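Local coordinates for protein rhomboid protease GlpG (Haemophilus influenzae, PDB 2NR9) that probably cleaves transmembrane segments of substrate proteins within the inner membrane, as a rhomboid-type serine protease that uses a serine-histidine dyad, at residues D130-H135 with W179-S184; V87-L92 with Y120-Y125. The protein carries 2 engineered substitutions. One frame throughout, in Å; residues are numbered along the deposited sequence. Where two conformers were deposited one is given.

Interaction 1: D130-H135 with W179-S184; sequences DKLNHH and WGFIDS. With PQE (3,6,12,15,18,21,24-heptaoxahexatriacontan-1-ol), chain E; PA6 ((R)-2-(formyloxy)-3-(phosphonooxy)propyl pentanoate), chain D.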
loop_
_atom_site.group_PDB
_atom_site.type_symbol
_atom_site.label_atom_id
_atom_site.label_comp_id
_atom_site.label_asym_id
_atom_site.label_seq_id
_atom_site.Cartn_x
_atom_site.Cartn_y
_atom_site.Cartn_z
ATOM N N ASP A 130 -0.125 -16.299 -3.377
ATOM C CA ASP A 130 -0.808 -17.398 -2.709
ATOM C C ASP A 130 -1.474 -18.301 -3.749
ATOM O O ASP A 130 -1.320 -19.520 -3.721
ATOM C CB ASP A 130 -1.863 -16.850 -1.750
ATOM C CG ASP A 130 -2.580 -17.943 -0.991
ATOM O OD1 ASP A 130 -3.829 -17.952 -1.009
ATOM O OD2 ASP A 130 -1.898 -18.826 -0.428
ATOM N N LYS A 131 -2.217 -17.680 -4.660
ATOM C CA LYS A 131 -2.905 -18.385 -5.740
ATOM C C LYS A 131 -1.966 -19.244 -6.593
ATOM O O LYS A 131 -2.312 -20.365 -6.969
ATOM C CB LYS A 131 -3.658 -17.377 -6.622
ATOM C CG LYS A 131 -3.930 -17.840 -8.049
ATOM C CD LYS A 131 -4.845 -19.053 -8.104
ATOM C CE LYS A 131 -5.055 -19.504 -9.549
ATOM N NZ LYS A 131 -5.849 -20.764 -9.635
ATOM N N LEU A 132 -0.772 -18.731 -6.867
ATOM C CA LEU A 132 0.180 -19.440 -7.722
ATOM C C LEU A 132 1.020 -20.472 -6.967
ATOM O O LEU A 132 0.589 -21.601 -6.758
ATOM C CB LEU A 132 1.087 -18.450 -8.459
ATOM C CG LEU A 132 0.394 -17.467 -9.410
ATOM C CD1 LEU A 132 1.408 -16.535 -10.058
ATOM C CD2 LEU A 132 -0.403 -18.218 -10.470
ATOM N N ASN A 133 2.226 -20.075 -6.578
ATOM C CA ASN A 133 3.142 -20.957 -5.869
ATOM C C ASN A 133 2.628 -21.328 -4.479
ATOM O O ASN A 133 3.416 -21.554 -3.560
ATOM C CB ASN A 133 4.519 -20.294 -5.751
ATOM C CG ASN A 133 5.057 -19.814 -7.091
ATOM O OD1 ASN A 133 5.994 -19.018 -7.146
ATOM N ND2 ASN A 133 4.453 -20.287 -8.176
ATOM N N HIS A 134 1.309 -21.423 -4.344
ATOM C CA HIS A 134 0.670 -21.727 -3.058
ATOM C C HIS A 134 1.491 -22.605 -2.109
ATOM O O HIS A 134 1.504 -23.830 -2.227
ATOM C CB HIS A 134 -0.725 -22.321 -3.266
ATOM C CG HIS A 134 -1.361 -22.814 -2.004
ATOM N ND1 HIS A 134 -1.596 -21.995 -0.921
ATOM C CD2 HIS A 134 -1.853 -24.031 -1.671
ATOM C CE1 HIS A 134 -2.170 -22.696 0.041
ATOM N NE2 HIS A 134 -2.345 -23.933 -0.392
ATOM N N HIS A 135 2.139 -21.958 -1.144
ATOM C CA HIS A 135 2.938 -22.639 -0.130
ATOM C C HIS A 135 3.399 -21.633 0.906
ATOM O O HIS A 135 3.055 -21.729 2.084
ATOM C CB HIS A 135 4.157 -23.323 -0.755
ATOM C CG HIS A 135 3.824 -24.547 -1.546
ATOM N ND1 HIS A 135 3.397 -25.717 -0.957
ATOM C CD2 HIS A 135 3.901 -24.800 -2.873
ATOM C CE1 HIS A 135 3.197 -26.630 -1.890
ATOM N NE2 HIS A 135 3.497 -26.100 -3.062
ATOM N N TRP A 179 3.310 -7.584 -10.333
ATOM C CA TRP A 179 4.591 -7.807 -9.679
ATOM C C TRP A 179 4.681 -9.242 -9.162
ATOM O O TRP A 179 5.684 -9.920 -9.365
ATOM C CB TRP A 179 4.788 -6.825 -8.523
ATOM C CG TRP A 179 6.227 -6.579 -8.189
ATOM C CD1 TRP A 179 7.212 -7.518 -8.080
ATOM C CD2 TRP A 179 6.808 -5.338 -7.755
ATOM N NE1 TRP A 179 8.391 -6.924 -7.693
ATOM C CE2 TRP A 179 8.166 -5.589 -7.473
ATOM C CE3 TRP A 179 6.318 -4.031 -7.614
ATOM C CZ2 TRP A 179 9.048 -4.579 -7.070
ATOM C CZ3 TRP A 179 7.195 -3.030 -7.211
ATOM C CH2 TRP A 179 8.545 -3.311 -6.945
ATOM N N GLY A 180 3.614 -9.699 -8.512
ATOM C CA GLY A 180 3.558 -11.050 -7.962
ATOM C C GLY A 180 3.627 -12.137 -9.019
ATOM O O GLY A 180 4.196 -13.201 -8.785
ATOM N N PHE A 181 3.008 -11.887 -10.171
ATOM C CA PHE A 181 3.039 -12.834 -11.280
ATOM C C PHE A 181 4.473 -12.962 -11.785
ATOM O O PHE A 181 4.965 -14.065 -12.043
ATOM C CB PHE A 181 2.123 -12.366 -12.415
ATOM C CG PHE A 181 2.037 -13.333 -13.567
ATOM C CD1 PHE A 181 1.051 -14.306 -13.600
ATOM C CD2 PHE A 181 2.944 -13.268 -14.614
ATOM C CE1 PHE A 181 0.969 -15.207 -14.658
ATOM C CE2 PHE A 181 2.871 -14.168 -15.673
ATOM C CZ PHE A 181 1.882 -15.142 -15.689
ATOM N N ILE A 182 5.145 -11.825 -11.908
ATOM C CA ILE A 182 6.529 -11.804 -12.349
ATOM C C ILE A 182 7.441 -12.554 -11.370
ATOM O O ILE A 182 8.229 -13.402 -11.778
ATOM C CB ILE A 182 7.024 -10.365 -12.559
ATOM C CG1 ILE A 182 6.285 -9.730 -13.741
ATOM C CG2 ILE A 182 8.529 -10.348 -12.798
ATOM C CD1 ILE A 182 6.559 -8.258 -13.921
ATOM N N ASP A 183 7.305 -12.261 -10.077
ATOM C CA ASP A 183 8.098 -12.946 -9.047
ATOM C C ASP A 183 7.806 -14.440 -9.009
ATOM O O ASP A 183 8.703 -15.255 -8.783
ATOM C CB ASP A 183 7.849 -12.333 -7.671
ATOM C CG ASP A 183 8.586 -11.036 -7.475
ATOM O OD1 ASP A 183 9.503 -10.750 -8.281
ATOM O OD2 ASP A 183 8.287 -10.321 -6.493
ATOM N N SER A 184 6.537 -14.791 -9.156
ATOM C CA SER A 184 6.142 -16.185 -9.189
ATOM C C SER A 184 6.870 -16.868 -10.345
ATOM O O SER A 184 7.444 -17.946 -10.179
ATOM C CB SER A 184 4.628 -16.307 -9.362
ATOM O OG SER A 184 4.233 -17.665 -9.453
HETATM O O47 PQE E . 11.146 -8.551 -8.544
HETATM C C68 PQE E . 11.147 -7.528 -9.551
HETATM C C52 PQE E . 10.517 -8.064 -10.834
HETATM O O70 PQE E . 9.994 -6.984 -11.612
HETATM C C55 PQE E . 8.620 -6.737 -11.320
HETATM C C58 PQE E . 8.084 -5.650 -12.244
HETATM O O71 PQE E . 7.471 -4.621 -11.466
HETATM C C61 PQE E . 6.044 -4.663 -11.544
HETATM C C62 PQE E . 5.541 -3.373 -12.180
HETATM C C63 PQE E . 4.020 -3.319 -12.211
HETATM C C66 PQE E . 3.541 -1.924 -12.598
HETATM C C67 PQE E . 2.334 -1.994 -13.521
HETATM O O72 PQE E . 2.500 -1.071 -14.597
HETATM C C65 PQE E . 1.715 0.107 -14.417
HETATM C C64 PQE E . 0.306 -0.275 -13.972
HETATM O O73 PQE E . -0.478 0.910 -13.837
HETATM C C60 PQE E . -1.861 0.621 -13.618
HETATM C C59 PQE E . -2.676 1.896 -13.815
HETATM O O74 PQE E . -3.399 1.824 -15.042
HETATM C C57 PQE E . -4.579 1.034 -14.909
HETATM C C56 PQE E . -5.799 1.945 -14.903
HETATM O O75 PQE E . -6.482 1.837 -13.656
HETATM C C54 PQE E . -7.277 2.991 -13.396
HETATM C C53 PQE E . -8.714 2.572 -13.105
HETATM O O76 PQE E . -9.477 3.730 -12.770
HETATM C C51 PQE E . -10.874 3.452 -12.717
HETATM C C50 PQE E . -11.527 4.344 -11.668
HETATM C C49 PQE E . -12.729 3.647 -11.041
HETATM C C48 PQE E . -13.954 4.556 -11.051
HETATM C C47 PQE E . -15.167 3.841 -11.639
HETATM C C46 PQE E . -16.468 4.482 -11.167
HETATM C C45 PQE E . -17.045 5.410 -12.232
HETATM C C44 PQE E . -17.826 6.557 -11.598
HETATM C C43 PQE E . -18.729 7.239 -12.621
HETATM C C42 PQE E . -19.835 8.034 -11.933
HETATM C C41 PQE E . -21.148 7.257 -11.921
HETATM C C40 PQE E . -22.290 8.103 -12.442
HETATM O O32 PA6 D . 8.198 -8.050 -20.485
HETATM C C31 PA6 D . 7.825 -8.367 -19.366
HETATM C C32 PA6 D . 6.507 -9.075 -19.163
HETATM C C33 PA6 D . 6.688 -10.569 -19.402
HETATM C C34 PA6 D . 6.480 -11.363 -18.117
HETATM C C35 PA6 D . 5.279 -10.853 -17.350
HETATM O O31 PA6 D . 8.665 -8.054 -18.220
HETATM C C3 PA6 D . 9.951 -7.467 -18.409
HETATM C C2 PA6 D . 10.560 -7.122 -17.053
HETATM O O21 PA6 D . 9.786 -6.099 -16.425
HETATM C C21 PA6 D . 8.341 -6.233 -16.308
HETATM O O22 PA6 D . 7.668 -5.293 -15.919
HETATM C C1 PA6 D . 10.592 -8.364 -16.166
HETATM O O11 PA6 D . 10.805 -9.529 -16.964
HETATM P P PA6 D . 10.627 -11.002 -16.331
HETATM O O13 PA6 D . 9.217 -11.394 -16.704
HETATM O O14 PA6 D . 11.698 -11.826 -17.004
HETATM O O12 PA6 D . 10.845 -10.787 -14.852
#
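Asn133 and Ser184 bring the two backbones closest, their CA atoms 6.5 Å apart, where the chain has just run out of helix 116-131 and meets the side of the longer helix 166-191. Leu132 is the first residue to leave helical torsions, and the turn that follows directs both its CB and that of Asn133 toward the second helix. Ser184 receives them. Its hydroxyl, anti to the backbone N (chi1 178°), extends between the two side chains: Asn133 ND2 lies 2.9 Å from Ser184 OG, while Leu132 CD1 presses on Ser184 CB at 3.3 Å, tighter than usual for two carbons. The same methyl spans two helix residues, for Leu132 CD1 also reaches Phe181 CD1 at 4.2 Å, approaching that ring obliquely. Within the turn, in one of two conformers, His134 ND1 may donate to Asp130 OD2 (3.2 Å) from above the carboxylate plane, though its placement is doubtful.

Across helix 166-191, a bound detergent molecule (PQE) lies over one face of the Trp179 indole. The terminal hydroxyl O47 of PQE donates to Asp183 OD1 at 2.8 Å and accepts a weak bond from Trp179 NE1. Helix 166-191 thus carries the loop after helix 116-131 on one flank, while Trp179 packs against Lys88, Met91, Leu92 and Val95 of helix 86-108.

Interaction 2: V87-L92 with Y120-Y125; sequences VKLLML and YAVLGY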
loop_
_atom_site.group_PDB
_atom_site.type_symbol
_atom_site.label_atom_id
_atom_site.label_comp_id
_atom_site.label_asym_id
_atom_site.label_seq_id
_atom_site.Cartn_x
_atom_site.Cartn_y
_atom_site.Cartn_z
ATOM N N VAL A 87 13.636 -5.781 1.619
ATOM C CA VAL A 87 13.874 -5.019 0.396
ATOM C C VAL A 87 12.636 -5.070 -0.501
ATOM O O VAL A 87 12.186 -4.046 -1.035
ATOM C CB VAL A 87 15.097 -5.553 -0.373
ATOM C CG1 VAL A 87 15.168 -4.932 -1.748
ATOM C CG2 VAL A 87 16.374 -5.288 0.410
ATOM N N LYS A 88 12.067 -6.263 -0.621
ATOM C CA LYS A 88 10.873 -6.478 -1.420
ATOM C C LYS A 88 9.730 -5.569 -0.965
ATOM O O LYS A 88 9.071 -4.931 -1.787
ATOM C CB LYS A 88 10.443 -7.947 -1.339
ATOM C CG LYS A 88 9.183 -8.280 -2.124
ATOM C CD LYS A 88 9.400 -8.108 -3.618
ATOM C CE LYS A 88 10.419 -9.111 -4.143
ATOM N NZ LYS A 88 10.735 -8.882 -5.583
ATOM N N LEU A 89 9.489 -5.522 0.341
ATOM C CA LEU A 89 8.423 -4.679 0.880
ATOM C C LEU A 89 8.710 -3.196 0.630
ATOM O O LEU A 89 7.837 -2.450 0.164
ATOM C CB LEU A 89 8.231 -4.928 2.374
ATOM C CG LEU A 89 7.139 -4.065 3.019
ATOM C CD1 LEU A 89 5.780 -4.311 2.348
ATOM C CD2 LEU A 89 7.063 -4.313 4.511
ATOM N N LEU A 90 9.944 -2.780 0.906
ATOM C CA LEU A 90 10.330 -1.388 0.728
ATOM C C LEU A 90 10.079 -0.990 -0.731
ATOM O O LEU A 90 9.454 0.032 -1.000
ATOM C CB LEU A 90 11.807 -1.186 1.085
ATOM C CG LEU A 90 12.179 0.131 1.787
ATOM C CD1 LEU A 90 13.677 0.411 1.653
ATOM C CD2 LEU A 90 11.366 1.303 1.264
ATOM N N MET A 91 10.536 -1.836 -1.660
ATOM C CA MET A 91 10.356 -1.622 -3.107
ATOM C C MET A 91 8.892 -1.543 -3.535
ATOM O O MET A 91 8.499 -0.639 -4.279
ATOM C CB MET A 91 11.062 -2.724 -3.910
ATOM C CG MET A 91 12.579 -2.586 -3.991
ATOM S SD MET A 91 13.315 -3.883 -5.026
ATOM C CE MET A 91 15.048 -3.433 -4.963
ATOM N N LEU A 92 8.106 -2.542 -3.157
ATOM C CA LEU A 92 6.686 -2.514 -3.470
ATOM C C LEU A 92 6.095 -1.203 -2.948
ATOM O O LEU A 92 5.293 -0.559 -3.627
ATOM C CB LEU A 92 5.964 -3.692 -2.807
ATOM C CG LEU A 92 6.142 -5.101 -3.377
ATOM C CD1 LEU A 92 5.742 -6.143 -2.341
ATOM C CD2 LEU A 92 5.332 -5.269 -4.654
ATOM N N TYR A 120 -3.673 -2.108 -1.324
ATOM C CA TYR A 120 -4.146 -2.900 -2.451
ATOM C C TYR A 120 -3.024 -3.554 -3.249
ATOM O O TYR A 120 -3.150 -4.700 -3.678
ATOM C CB TYR A 120 -5.085 -2.088 -3.341
ATOM C CG TYR A 120 -6.464 -1.991 -2.750
ATOM C CD1 TYR A 120 -6.792 -0.969 -1.871
ATOM C CD2 TYR A 120 -7.383 -3.016 -2.930
ATOM C CE1 TYR A 120 -8.040 -0.919 -1.261
ATOM C CE2 TYR A 120 -8.634 -2.976 -2.328
ATOM C CZ TYR A 120 -8.952 -1.925 -1.491
ATOM O OH TYR A 120 -10.192 -1.873 -0.894
ATOM N N ALA A 121 -1.922 -2.837 -3.437
ATOM C CA ALA A 121 -0.766 -3.427 -4.097
ATOM C C ALA A 121 -0.287 -4.605 -3.247
ATOM O O ALA A 121 -0.025 -5.694 -3.759
ATOM C CB ALA A 121 0.338 -2.399 -4.250
ATOM N N VAL A 122 -0.180 -4.378 -1.940
ATOM C CA VAL A 122 0.224 -5.429 -1.013
ATOM C C VAL A 122 -0.759 -6.611 -1.034
ATOM O O VAL A 122 -0.338 -7.770 -1.112
ATOM C CB VAL A 122 0.408 -4.882 0.431
ATOM C CG1 VAL A 122 0.328 -6.007 1.456
ATOM C CG2 VAL A 122 1.733 -4.116 0.546
ATOM N N LEU A 123 -2.064 -6.317 -0.982
ATOM C CA LEU A 123 -3.090 -7.373 -1.047
ATOM C C LEU A 123 -3.035 -8.086 -2.394
ATOM O O LEU A 123 -3.196 -9.303 -2.473
ATOM C CB LEU A 123 -4.497 -6.800 -0.827
ATOM C CG LEU A 123 -4.786 -6.108 0.507
ATOM C CD1 LEU A 123 -6.265 -5.730 0.605
ATOM C CD2 LEU A 123 -4.391 -7.011 1.663
ATOM N N GLY A 124 -2.825 -7.319 -3.457
ATOM C CA GLY A 124 -2.715 -7.892 -4.790
ATOM C C GLY A 124 -1.525 -8.834 -4.903
ATOM O O GLY A 124 -1.622 -9.903 -5.501
ATOM N N TYR A 125 -0.393 -8.421 -4.337
ATOM C CA TYR A 125 0.826 -9.224 -4.372
ATOM C C TYR A 125 0.642 -10.552 -3.643
ATOM O O TYR A 125 0.934 -11.614 -4.184
ATOM C CB TYR A 125 1.984 -8.457 -3.745
ATOM C CG TYR A 125 3.321 -9.113 -3.956
ATOM C CD1 TYR A 125 4.075 -8.832 -5.080
ATOM C CD2 TYR A 125 3.821 -10.031 -3.042
ATOM C CE1 TYR A 125 5.293 -9.432 -5.289
ATOM C CE2 TYR A 125 5.046 -10.639 -3.243
ATOM C CZ TYR A 125 5.776 -10.332 -4.367
ATOM O OH TYR A 125 6.992 -10.932 -4.580
#
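Leu92, in one of its two conformers, lays its CD1 methyl over the face of the Tyr125 ring, almost above the centre: Leu92 CD1 stands 4.2 Å from the ring centroid and 12° off the normal, a CH-pi contact. Its other branch lies on the same side of the ring, out beyond the rim, with Leu92 CD2 3.8 Å from Tyr125 CD1, and the two side chains cross at about a right angle. Tyr125 points at helix 86-108, and with CG anti to the backbone N (chi1 -170°) the phenol reaches across the gap.

One turn earlier on that helix, Lys88 folds its chain at chi2 and chi3 and passes the far end of the same ring, where Lys88 CD comes within 3.8 Å of Tyr125 OH. The polar ends of both residues are satisfied by Asp183 of helix 166-191, through a salt bridge from the ammonium and a probable hydrogen bond with the phenol. The positive charge would be expected to stabilise a deprotonated Asp183.

This is the pairing of the third and fourth predicted transmembrane helices of the rhomboid fold, the latter including helix 116-131, which begins at the nucleophile Ser116. The segments run at 131° between their N-to-C directions, and their axes come no closer than 11.1 Å, a separation bridged by long side chains, without a single hydrogen bond between the two segments. Beside the aromatic contact, Leu89 CD1 meets Val122 CG2 more loosely, at 4.4 Å.

The neighbours close around this interface. Phe84 meets Tyr125 edge-to-face, Phe76 of helix 63-84 touches Val122, and Ile11 and Thr12 of helix 10-27 pack on Leu89.

How the interactions relate
Segment 179-184 joins the two contacts: its Asp183, which does not itself touch 130-135, has OD2 3.0 Å from Lys88 NZ in a salt bridge and 2.4 Å from Tyr125 OH in a probable hydrogen bond, a separation so short that its exact value is doubtful, while its other oxygen serves the detergent. Packing adds to the junction, with Gly180 N 3.6 Å from Tyr125 CD1. The centres are about 12 Å apart, and both contacts use helix 116-131, interaction 2 in its middle and interaction 1 at its exit. Interaction 1 lies away from the catalytic residues. Interaction 2 is deeper: the side chain of Val122 is about 10 Å from that of Ser116 and about 11 Å from that of His169.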